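Local atomic coordinates of cell division control protein Cdc48 (Mycobacterium smegmatis, PDB entry 5E7P), a protein that probably binds and hydrolyses ATP as an AAA-type ATPase, with ADP bound at two sites. Residues Leu391-Glu402 with Leu415-Val426. Residues are numbered along the deposited sequence; the frame is centred on the assembly and turned at random.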
loop_
_atom_site.group_PDB
_atom_site.type_symbol
_atom_site.label_atom_id
_atom_site.label_comp_id
_atom_site.label_asym_id
_atom_site.label_seq_id
_atom_site.Cartn_x
_atom_site.Cartn_y
_atom_site.Cartn_z
ATOM N N LEU A 391 -2.480 5.464 -7.845
ATOM C CA LEU A 391 -3.800 5.092 -7.343
ATOM C C LEU A 391 -4.875 5.746 -8.196
ATOM O O LEU A 391 -4.700 6.871 -8.665
ATOM C CB LEU A 391 -3.991 5.548 -5.891
ATOM C CG LEU A 391 -3.192 4.924 -4.744
ATOM C CD1 LEU A 391 -3.373 5.754 -3.484
ATOM C CD2 LEU A 391 -3.614 3.490 -4.496
ATOM N N PRO A 392 -6.000 5.045 -8.394
ATOM C CA PRO A 392 -7.130 5.624 -9.123
ATOM C C PRO A 392 -7.849 6.681 -8.289
ATOM O O PRO A 392 -8.138 6.438 -7.116
ATOM C CB PRO A 392 -8.051 4.418 -9.341
ATOM C CG PRO A 392 -7.722 3.482 -8.224
ATOM C CD PRO A 392 -6.251 3.649 -7.987
ATOM N N ASP A 393 -8.133 7.841 -8.878
ATOM C CA ASP A 393 -8.996 8.810 -8.210
ATOM C C ASP A 393 -10.448 8.349 -8.302
ATOM O O ASP A 393 -10.727 7.297 -8.881
ATOM C CB ASP A 393 -8.818 10.227 -8.775
ATOM C CG ASP A 393 -9.106 10.319 -10.268
ATOM O OD1 ASP A 393 -9.719 9.395 -10.846
ATOM O OD2 ASP A 393 -8.718 11.345 -10.866
ATOM N N ALA A 394 -11.363 9.130 -7.736
ATOM C CA ALA A 394 -12.777 8.765 -7.716
ATOM C C ALA A 394 -13.322 8.463 -9.117
ATOM O O ALA A 394 -14.076 7.510 -9.306
ATOM C CB ALA A 394 -13.600 9.856 -7.042
ATOM N N THR A 395 -12.928 9.274 -10.093
ATOM C CA THR A 395 -13.353 9.067 -11.474
ATOM C C THR A 395 -12.821 7.745 -12.019
ATOM O O THR A 395 -13.569 6.946 -12.591
ATOM C CB THR A 395 -12.876 10.209 -12.387
ATOM O OG1 THR A 395 -13.333 11.461 -11.864
ATOM C CG2 THR A 395 -13.421 10.022 -13.788
ATOM N N ALA A 396 -11.524 7.520 -11.836
ATOM C CA ALA A 396 -10.888 6.285 -12.282
ATOM C C ALA A 396 -11.494 5.061 -11.597
ATOM O O ALA A 396 -11.644 4.006 -12.213
ATOM C CB ALA A 396 -9.388 6.346 -12.042
ATOM N N ARG A 397 -11.846 5.207 -10.324
ATOM C CA ARG A 397 -12.458 4.109 -9.582
ATOM C C ARG A 397 -13.820 3.726 -10.159
ATOM O O ARG A 397 -14.162 2.545 -10.229
ATOM C CB ARG A 397 -12.569 4.440 -8.088
ATOM C CG ARG A 397 -11.223 4.552 -7.388
ATOM C CD ARG A 397 -11.351 4.460 -5.872
ATOM N NE ARG A 397 -12.099 5.569 -5.285
ATOM C CZ ARG A 397 -11.568 6.747 -4.970
ATOM N NH1 ARG A 397 -10.283 6.984 -5.196
ATOM N NH2 ARG A 397 -12.322 7.694 -4.434
ATOM N N ARG A 398 -14.594 4.723 -10.573
ATOM C CA ARG A 398 -15.886 4.457 -11.192
ATOM C C ARG A 398 -15.702 3.739 -12.525
ATOM O O ARG A 398 -16.478 2.848 -12.870
ATOM C CB ARG A 398 -16.694 5.745 -11.376
ATOM C CG ARG A 398 -18.003 5.536 -12.121
ATOM C CD ARG A 398 -19.002 6.640 -11.849
ATOM N NE ARG A 398 -20.277 6.375 -12.509
ATOM C CZ ARG A 398 -21.401 7.045 -12.270
ATOM N NH1 ARG A 398 -21.415 8.028 -11.379
ATOM N NH2 ARG A 398 -22.513 6.727 -12.921
ATOM N N SER A 399 -14.665 4.123 -13.264
ATOM C CA SER A 399 -14.330 3.458 -14.522
ATOM C C SER A 399 -13.994 1.988 -14.291
ATOM O O SER A 399 -14.389 1.116 -15.066
ATOM C CB SER A 399 -13.154 4.156 -15.211
ATOM O OG SER A 399 -13.524 5.428 -15.712
ATOM N N LEU A 400 -13.262 1.719 -13.217
ATOM C CA LEU A 400 -12.873 0.357 -12.883
ATOM C C LEU A 400 -14.078 -0.496 -12.485
ATOM O O LEU A 400 -14.196 -1.648 -12.905
ATOM C CB LEU A 400 -11.825 0.362 -11.769
ATOM C CG LEU A 400 -10.461 0.933 -12.164
ATOM C CD1 LEU A 400 -9.556 1.066 -10.951
ATOM C CD2 LEU A 400 -9.807 0.067 -13.231
ATOM N N LEU A 401 -14.968 0.075 -11.677
ATOM C CA LEU A 401 -16.149 -0.642 -11.206
ATOM C C LEU A 401 -17.052 -1.048 -12.364
ATOM O O LEU A 401 -17.507 -2.189 -12.433
ATOM C CB LEU A 401 -16.926 0.196 -10.188
ATOM C CG LEU A 401 -16.270 0.337 -8.814
ATOM C CD1 LEU A 401 -16.974 1.399 -7.977
ATOM C CD2 LEU A 401 -16.264 -1.001 -8.089
ATOM N N GLU A 402 -17.300 -0.112 -13.275
ATOM C CA GLU A 402 -18.090 -0.399 -14.468
ATOM C C GLU A 402 -17.446 -1.504 -15.302
ATOM O O GLU A 402 -18.134 -2.382 -15.820
ATOM C CB GLU A 402 -18.287 0.870 -15.302
ATOM C CG GLU A 402 -19.306 1.828 -14.706
ATOM C CD GLU A 402 -19.228 3.221 -15.291
ATOM O OE1 GLU A 402 -18.503 3.410 -16.292
ATOM O OE2 GLU A 402 -19.890 4.129 -14.743
ATOM N N LEU A 415 -22.774 3.702 -8.841
ATOM C CA LEU A 415 -21.334 3.478 -8.767
ATOM C C LEU A 415 -20.528 4.721 -8.398
ATOM O O LEU A 415 -19.404 4.615 -7.903
ATOM C CB LEU A 415 -20.822 2.881 -10.078
ATOM C CG LEU A 415 -21.341 1.472 -10.364
ATOM C CD1 LEU A 415 -20.705 0.910 -11.615
ATOM C CD2 LEU A 415 -21.079 0.559 -9.179
ATOM N N GLY A 416 -21.098 5.895 -8.642
ATOM C CA GLY A 416 -20.445 7.142 -8.286
ATOM C C GLY A 416 -20.284 7.270 -6.785
ATOM O O GLY A 416 -19.271 7.772 -6.297
ATOM N N ASP A 417 -21.291 6.807 -6.052
ATOM C CA ASP A 417 -21.275 6.849 -4.595
ATOM C C ASP A 417 -20.275 5.844 -4.028
ATOM O O ASP A 417 -19.579 6.128 -3.054
ATOM C CB ASP A 417 -22.675 6.579 -4.039
ATOM C CG ASP A 417 -22.696 6.501 -2.527
ATOM O OD1 ASP A 417 -22.605 7.562 -1.874
ATOM O OD2 ASP A 417 -22.810 5.378 -1.990
ATOM N N ILE A 418 -20.208 4.669 -4.647
ATOM C CA ILE A 418 -19.256 3.642 -4.238
ATOM C C ILE A 418 -17.821 4.089 -4.509
ATOM O O ILE A 418 -16.930 3.859 -3.694
ATOM C CB ILE A 418 -19.526 2.308 -4.950
ATOM C CG1 ILE A 418 -20.937 1.818 -4.628
ATOM C CG2 ILE A 418 -18.493 1.264 -4.543
ATOM C CD1 ILE A 418 -21.175 1.586 -3.152
ATOM N N ALA A 419 -17.608 4.737 -5.650
ATOM C CA ALA A 419 -16.296 5.275 -5.997
ATOM C C ALA A 419 -15.889 6.393 -5.043
ATOM O O ALA A 419 -14.726 6.495 -4.650
ATOM C CB ALA A 419 -16.289 5.774 -7.433
ATOM N N ASP A 420 -16.853 7.228 -4.670
ATOM C CA ASP A 420 -16.599 8.339 -3.759
ATOM C C ASP A 420 -16.240 7.858 -2.359
ATOM O O ASP A 420 -15.576 8.568 -1.606
ATOM C CB ASP A 420 -17.811 9.271 -3.690
ATOM C CG ASP A 420 -17.876 10.240 -4.857
ATOM O OD1 ASP A 420 -16.807 10.670 -5.344
ATOM O OD2 ASP A 420 -19.000 10.583 -5.280
ATOM N N HIS A 421 -16.679 6.650 -2.014
ATOM C CA HIS A 421 -16.478 6.120 -0.669
ATOM C C HIS A 421 -15.387 5.056 -0.599
ATOM O O HIS A 421 -15.331 4.271 0.350
ATOM C CB HIS A 421 -17.793 5.584 -0.098
ATOM C CG HIS A 421 -18.736 6.659 0.351
ATOM N ND1 HIS A 421 -19.254 7.602 -0.511
ATOM C CD2 HIS A 421 -19.241 6.948 1.573
ATOM C CE1 HIS A 421 -20.044 8.422 0.160
ATOM N NE2 HIS A 421 -20.053 8.047 1.427
ATOM N N THR A 422 -14.519 5.035 -1.605
ATOM C CA THR A 422 -13.387 4.117 -1.599
ATOM C C THR A 422 -12.040 4.781 -1.893
ATOM O O THR A 422 -11.293 4.292 -2.735
ATOM C CB THR A 422 -13.583 2.970 -2.619
ATOM O OG1 THR A 422 -13.898 3.517 -3.908
ATOM C CG2 THR A 422 -14.699 2.039 -2.177
ATOM N N PRO A 423 -11.713 5.890 -1.205
ATOM C CA PRO A 423 -10.376 6.422 -1.477
ATOM C C PRO A 423 -9.313 5.490 -0.901
ATOM O O PRO A 423 -9.574 4.792 0.080
ATOM C CB PRO A 423 -10.378 7.759 -0.737
ATOM C CG PRO A 423 -11.307 7.533 0.409
ATOM C CD PRO A 423 -12.385 6.621 -0.112
ATOM N N GLY A 424 -8.138 5.465 -1.519
ATOM C CA GLY A 424 -7.080 4.566 -1.100
ATOM C C GLY A 424 -7.260 3.154 -1.626
ATOM O O GLY A 424 -6.433 2.278 -1.369
ATOM N N PHE A 425 -8.345 2.932 -2.363
ATOM C CA PHE A 425 -8.616 1.625 -2.958
ATOM C C PHE A 425 -7.882 1.433 -4.282
ATOM O O PHE A 425 -7.566 2.399 -4.973
ATOM C CB PHE A 425 -10.116 1.439 -3.186
ATOM C CG PHE A 425 -10.844 0.869 -2.010
ATOM C CD1 PHE A 425 -10.848 1.527 -0.791
ATOM C CD2 PHE A 425 -11.551 -0.314 -2.131
ATOM C CE1 PHE A 425 -11.529 1.002 0.291
ATOM C CE2 PHE A 425 -12.234 -0.843 -1.054
ATOM C CZ PHE A 425 -12.224 -0.185 0.161
ATOM N N VAL A 426 -7.612 0.177 -4.624
ATOM C CA VAL A 426 -7.063 -0.169 -5.930
ATOM C C VAL A 426 -8.016 -1.138 -6.616
ATOM O O VAL A 426 -9.005 -1.564 -6.019
ATOM C CB VAL A 426 -5.669 -0.806 -5.818
ATOM C CG1 VAL A 426 -4.699 0.165 -5.174
ATOM C CG2 VAL A 426 -5.737 -2.105 -5.027
HETATM O O HOH W 1 -7.561 4.984 -4.881
#
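The guanidinium group of R397 lies between the two segments. T422 O and P423 CA sit over one face, toward its rim, and A394 CA lies toward the rim of the opposite face. A419 O lies at the edge, in the guanidinium plane. R397 grips this oxygen side-on with two nitrogens. R397 NE donates over 2.9 Å to A419 O, in the carbonyl plane and on a lone pair. R397 NH2 donates over 2.7 Å to A419 O, tilted 23° from that plane. The pair of bonds fixes the rotation of the group. The R397 side chain bends at chi3 (-65°), which turns the guanidinium back toward A394. A weak bond from R397 NH1 to P392 O ties the group to the start of its own segment. A water donates to P392 O and F425 O, bridging the segments. The edge of the R398 guanidinium faces E402 in a salt bridge, R398 NE to E402 OE2 3.2 Å. L415 CB and the backbone N of G416 lie over one face of the R398 guanidinium. Apolar side chains also pack between the helices. L401 CD1 meets I418 CG2 at 3.8 Å, the two side chains crossing at about a right angle. L401 CB also packs on L415 CD1. L415 CD1 lies 3.5 Å from E402 CG. The small A419 sits close to helix 394-402, its CB 3.4 Å from A394 O. The axes of helix segments 394-402 and 415-420 come within 8.3 Å, with 125° between their N-to-C directions. At the other end L391 CD2 touches V426 CG1. V426 is the N-cap residue of helix 427-448 and borders G273 and V274 of the ADP site. Helix 456-462 packs on L415 and I418. Helix 427-448 packs on L400, L401 and F425. The contact thus joins consecutive helices of the small helical bundle that follows strand 385-388, consistent with an AAA lid.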